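Long-range contact in importin subunit beta-1 (Saccharomyces cerevisiae, PDB 5OWU), which carries proteins into the nucleus together with importin alpha, the subunit that recognises the classical nuclear localization signal of the cargo: residues S170-I184 with A204-R218. Residues are numbered along the deposited sequence; the frame is centred on the assembly and turned at random.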
# COMPACT_ATOMS: atom_id res chain seq x y z
N SER A 170 -20.32 -0.77 4.71
CA SER A 170 -21.69 -1.25 4.60
C SER A 170 -22.38 -1.15 5.95
O SER A 170 -21.74 -1.13 7.00
CB SER A 170 -21.75 -2.69 4.08
OG SER A 170 -21.50 -2.74 2.69
N GLN A 171 -23.71 -1.11 5.89
CA GLN A 171 -24.57 -1.11 7.07
C GLN A 171 -25.30 -2.45 7.22
O GLN A 171 -26.43 -2.50 7.70
CB GLN A 171 -25.57 0.04 7.01
CG GLN A 171 -24.94 1.41 6.80
CD GLN A 171 -24.17 1.89 8.01
OE1 GLN A 171 -23.10 1.37 8.33
NE2 GLN A 171 -24.70 2.90 8.70
N ALA A 172 -24.66 -3.54 6.79
CA ALA A 172 -25.34 -4.82 6.71
C ALA A 172 -25.67 -5.38 8.09
O ALA A 172 -26.70 -6.04 8.26
CB ALA A 172 -24.49 -5.82 5.93
N LEU A 173 -24.81 -5.15 9.08
CA LEU A 173 -25.00 -5.70 10.42
C LEU A 173 -25.44 -4.65 11.43
O LEU A 173 -25.51 -4.96 12.63
CB LEU A 173 -23.72 -6.38 10.89
CG LEU A 173 -23.30 -7.62 10.11
CD1 LEU A 173 -21.96 -8.10 10.62
CD2 LEU A 173 -24.35 -8.72 10.23
N VAL A 174 -25.72 -3.42 11.00
CA VAL A 174 -26.09 -2.38 11.95
C VAL A 174 -27.27 -2.83 12.80
O VAL A 174 -27.25 -2.74 14.03
CB VAL A 174 -26.38 -1.05 11.22
CG1 VAL A 174 -27.59 -1.16 10.30
CG2 VAL A 174 -26.57 0.07 12.22
N SER A 175 -28.30 -3.39 12.15
CA SER A 175 -29.53 -3.72 12.86
C SER A 175 -29.34 -4.82 13.90
O SER A 175 -30.19 -4.96 14.79
CB SER A 175 -30.61 -4.12 11.85
OG SER A 175 -30.17 -5.20 11.04
N SER A 176 -28.24 -5.58 13.83
CA SER A 176 -27.96 -6.63 14.80
C SER A 176 -26.93 -6.22 15.85
O SER A 176 -26.62 -7.01 16.75
CB SER A 176 -27.46 -7.89 14.07
OG SER A 176 -28.38 -8.33 13.09
N SER A 177 -26.41 -4.99 15.78
CA SER A 177 -25.25 -4.62 16.60
C SER A 177 -25.51 -4.87 18.08
O SER A 177 -24.67 -5.46 18.78
CB SER A 177 -24.87 -3.16 16.34
OG SER A 177 -25.95 -2.28 16.58
N ASN A 178 -26.68 -4.47 18.58
CA ASN A 178 -26.98 -4.68 20.00
C ASN A 178 -26.65 -6.11 20.39
O ASN A 178 -25.78 -6.36 21.24
CB ASN A 178 -28.45 -4.36 20.30
CG ASN A 178 -28.78 -2.88 20.16
OD1 ASN A 178 -27.90 -2.02 20.17
ND2 ASN A 178 -30.07 -2.58 20.06
N ASN A 179 -27.27 -7.08 19.71
CA ASN A 179 -27.10 -8.47 20.12
C ASN A 179 -25.68 -8.95 19.87
O ASN A 179 -25.11 -9.68 20.69
CB ASN A 179 -28.11 -9.35 19.38
CG ASN A 179 -29.51 -9.18 19.92
OD1 ASN A 179 -29.69 -9.08 21.13
ND2 ASN A 179 -30.49 -9.13 19.03
N ILE A 180 -25.08 -8.51 18.76
CA ILE A 180 -23.68 -8.87 18.53
C ILE A 180 -22.85 -8.45 19.73
O ILE A 180 -22.13 -9.27 20.33
CB ILE A 180 -23.18 -8.23 17.22
CG1 ILE A 180 -23.90 -8.88 16.03
CG2 ILE A 180 -21.65 -8.36 17.08
CD1 ILE A 180 -23.56 -8.26 14.69
N LEU A 181 -23.03 -7.21 20.18
CA LEU A 181 -22.22 -6.74 21.30
C LEU A 181 -22.51 -7.56 22.54
O LEU A 181 -21.59 -7.98 23.25
CB LEU A 181 -22.44 -5.25 21.54
CG LEU A 181 -21.63 -4.35 20.61
CD1 LEU A 181 -22.04 -2.90 20.81
CD2 LEU A 181 -20.12 -4.51 20.83
N ILE A 182 -23.79 -7.87 22.78
CA ILE A 182 -24.10 -8.65 23.97
C ILE A 182 -23.37 -9.97 23.90
O ILE A 182 -22.70 -10.39 24.86
CB ILE A 182 -25.62 -8.85 24.13
CG1 ILE A 182 -26.31 -7.52 24.40
CG2 ILE A 182 -25.91 -9.80 25.28
CD1 ILE A 182 -27.80 -7.56 24.18
N ALA A 183 -23.44 -10.63 22.75
CA ALA A 183 -22.80 -11.94 22.65
C ALA A 183 -21.29 -11.80 22.81
O ALA A 183 -20.65 -12.61 23.49
CB ALA A 183 -23.17 -12.60 21.32
N ILE A 184 -20.71 -10.74 22.24
CA ILE A 184 -19.26 -10.64 22.25
C ILE A 184 -18.76 -10.25 23.63
O ILE A 184 -17.87 -10.90 24.20
CB ILE A 184 -18.78 -9.65 21.17
CG1 ILE A 184 -18.95 -10.28 19.78
CG2 ILE A 184 -17.32 -9.25 21.41
CD1 ILE A 184 -18.57 -9.37 18.64
N ALA A 204 -13.14 -10.87 18.03
CA ALA A 204 -14.43 -10.61 17.41
C ALA A 204 -14.86 -9.15 17.60
O ALA A 204 -15.40 -8.53 16.69
CB ALA A 204 -15.48 -11.55 17.99
N LEU A 205 -14.63 -8.60 18.79
CA LEU A 205 -15.00 -7.22 19.05
C LEU A 205 -14.28 -6.28 18.09
O LEU A 205 -14.89 -5.38 17.48
CB LEU A 205 -14.68 -6.86 20.50
CG LEU A 205 -15.06 -5.47 20.97
CD1 LEU A 205 -16.56 -5.24 20.79
CD2 LEU A 205 -14.65 -5.26 22.43
N ALA A 206 -12.96 -6.48 17.95
CA ALA A 206 -12.20 -5.75 16.95
C ALA A 206 -12.85 -5.88 15.58
O ALA A 206 -13.02 -4.88 14.87
CB ALA A 206 -10.76 -6.26 16.92
N ASP A 207 -13.23 -7.10 15.19
CA ASP A 207 -13.88 -7.29 13.89
C ASP A 207 -15.19 -6.52 13.80
O ASP A 207 -15.60 -6.11 12.70
CB ASP A 207 -14.16 -8.77 13.63
CG ASP A 207 -12.89 -9.58 13.38
OD1 ASP A 207 -11.90 -9.00 12.90
OD2 ASP A 207 -12.91 -10.79 13.66
N SER A 208 -15.89 -6.35 14.92
CA SER A 208 -17.23 -5.78 14.91
C SER A 208 -17.24 -4.26 14.91
O SER A 208 -18.29 -3.67 14.64
CB SER A 208 -18.00 -6.25 16.14
OG SER A 208 -17.61 -5.50 17.28
N LEU A 209 -16.11 -3.62 15.23
CA LEU A 209 -16.12 -2.19 15.53
C LEU A 209 -16.80 -1.34 14.45
O LEU A 209 -17.46 -0.35 14.76
CB LEU A 209 -14.70 -1.70 15.77
CG LEU A 209 -14.09 -2.25 17.07
CD1 LEU A 209 -12.68 -1.77 17.23
CD2 LEU A 209 -14.92 -1.89 18.30
N ILE A 210 -16.64 -1.69 13.17
CA ILE A 210 -17.19 -0.84 12.13
C ILE A 210 -18.71 -0.88 12.08
O ILE A 210 -19.33 -0.04 11.41
CB ILE A 210 -16.57 -1.20 10.76
CG1 ILE A 210 -15.09 -0.82 10.77
CG2 ILE A 210 -17.28 -0.49 9.61
CD1 ILE A 210 -14.37 -0.91 9.43
N PHE A 211 -19.35 -1.80 12.81
CA PHE A 211 -20.80 -1.95 12.77
C PHE A 211 -21.50 -1.45 14.02
O PHE A 211 -22.71 -1.66 14.16
CB PHE A 211 -21.15 -3.42 12.54
CG PHE A 211 -20.63 -3.96 11.25
CD1 PHE A 211 -21.23 -3.63 10.05
CD2 PHE A 211 -19.51 -4.78 11.23
CE1 PHE A 211 -20.75 -4.11 8.86
CE2 PHE A 211 -19.02 -5.27 10.04
CZ PHE A 211 -19.64 -4.93 8.85
N ILE A 212 -20.80 -0.77 14.93
CA ILE A 212 -21.38 -0.41 16.21
C ILE A 212 -21.42 1.11 16.40
O ILE A 212 -21.47 1.59 17.52
CB ILE A 212 -20.65 -1.10 17.37
CG1 ILE A 212 -19.23 -0.56 17.55
CG2 ILE A 212 -20.58 -2.61 17.13
CD1 ILE A 212 -18.56 -1.03 18.83
N LYS A 213 -21.40 1.88 15.30
CA LYS A 213 -21.49 3.34 15.41
C LYS A 213 -22.67 3.75 16.29
O LYS A 213 -22.53 4.57 17.20
CB LYS A 213 -21.62 3.97 14.03
CG LYS A 213 -20.52 3.60 13.05
CD LYS A 213 -19.77 4.82 12.53
CE LYS A 213 -19.14 4.56 11.17
NZ LYS A 213 -18.30 3.33 11.16
N ASN A 214 -23.85 3.19 16.01
CA ASN A 214 -25.03 3.58 16.76
C ASN A 214 -24.87 3.29 18.24
O ASN A 214 -25.36 4.05 19.08
CB ASN A 214 -26.26 2.86 16.20
CG ASN A 214 -26.59 3.31 14.78
OD1 ASN A 214 -26.22 4.40 14.36
ND2 ASN A 214 -27.29 2.46 14.05
N ASN A 215 -24.16 2.21 18.59
CA ASN A 215 -23.91 1.90 19.99
C ASN A 215 -22.90 2.88 20.59
O ASN A 215 -23.06 3.33 21.73
CB ASN A 215 -23.41 0.47 20.14
CG ASN A 215 -24.34 -0.54 19.52
OD1 ASN A 215 -24.24 -0.85 18.33
ND2 ASN A 215 -25.26 -1.07 20.33
N MET A 216 -21.84 3.21 19.84
CA MET A 216 -20.82 4.12 20.34
C MET A 216 -21.36 5.53 20.54
O MET A 216 -20.85 6.28 21.39
CB MET A 216 -19.62 4.14 19.39
CG MET A 216 -18.82 2.84 19.36
SD MET A 216 -17.91 2.55 20.90
CE MET A 216 -19.08 1.58 21.85
N GLU A 217 -22.38 5.92 19.79
CA GLU A 217 -23.00 7.22 20.00
C GLU A 217 -23.87 7.26 21.25
O GLU A 217 -24.37 8.34 21.59
CB GLU A 217 -23.83 7.60 18.77
CG GLU A 217 -22.98 7.79 17.52
CD GLU A 217 -23.82 8.02 16.27
OE1 GLU A 217 -25.04 7.78 16.32
OE2 GLU A 217 -23.24 8.43 15.24
N ARG A 218 -24.05 6.15 21.95
CA ARG A 218 -24.79 6.11 23.21
C ARG A 218 -23.78 6.11 24.35
O ARG A 218 -22.99 5.17 24.48
CB ARG A 218 -25.70 4.89 23.30
CG ARG A 218 -26.78 4.85 22.24
CD ARG A 218 -27.42 3.47 22.15
NE ARG A 218 -28.11 3.30 20.88
CZ ARG A 218 -28.43 2.13 20.35
NH1 ARG A 218 -28.13 1.00 20.97
NH2 ARG A 218 -29.06 2.08 19.18
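In HEAT repeat 5 of this superhelical importin, the short segments of helices 177-184 and 204-208 run antiparallel, 161° between their directions and 10.4 Å between axes, and the chain on either side of this helical hairpin closes one end of it. Apolar packing between the two helices is joined at that end by a polar cluster, which the segment after the hairpin makes with the start of helix 177-188. Inside, Ile184 lays its CG2 branch against CB of Leu205 at 3.7 Å, while its CD1 reaches CB of Ala204. One turn earlier Leu181 forks: CD2 meets CD1 of Leu205 at 3.6 Å, and CD1 presses on the amide carbon CG of Asn215 and on CG2 of Ile212. Leu205 and Ile212 also touch Leu225, so that both pack on helix 219-233.

At the closed end Phe211, CG anti to its own carbonyl carbon (chi1 -61°), offers one ring face to Leu173, whose CD1 stands 4.1 Å from the centroid, almost on the ring normal, in a CH-pi contact. The carbonyl O of Ser170 approaches the same ring obliquely.

The polar cluster centres on Asn178. Its OD1 accepts two bonds: ND2 of Asn215, at 2.8 Å, lies in the carbonyl plane although the two amides are turned 82° apart, and NH1 of Arg218, at 3.1 Å, is tilted from that plane, with OD1 at the guanidinium edge. The Asn215 bond is the more bent. Glu221 engages both donors, in a salt bridge with Arg218 and a hydrogen bond from Asn215, and so is likely to help position them. Replacing Asn178 by an alanine would probably leave the Asn215 amide and the Arg218 guanidinium held by Glu221 without their shared mate on helix 177-188. On the other branch of the Asn215 amide, OD1 lies 2.8 Å from OG of Ser177.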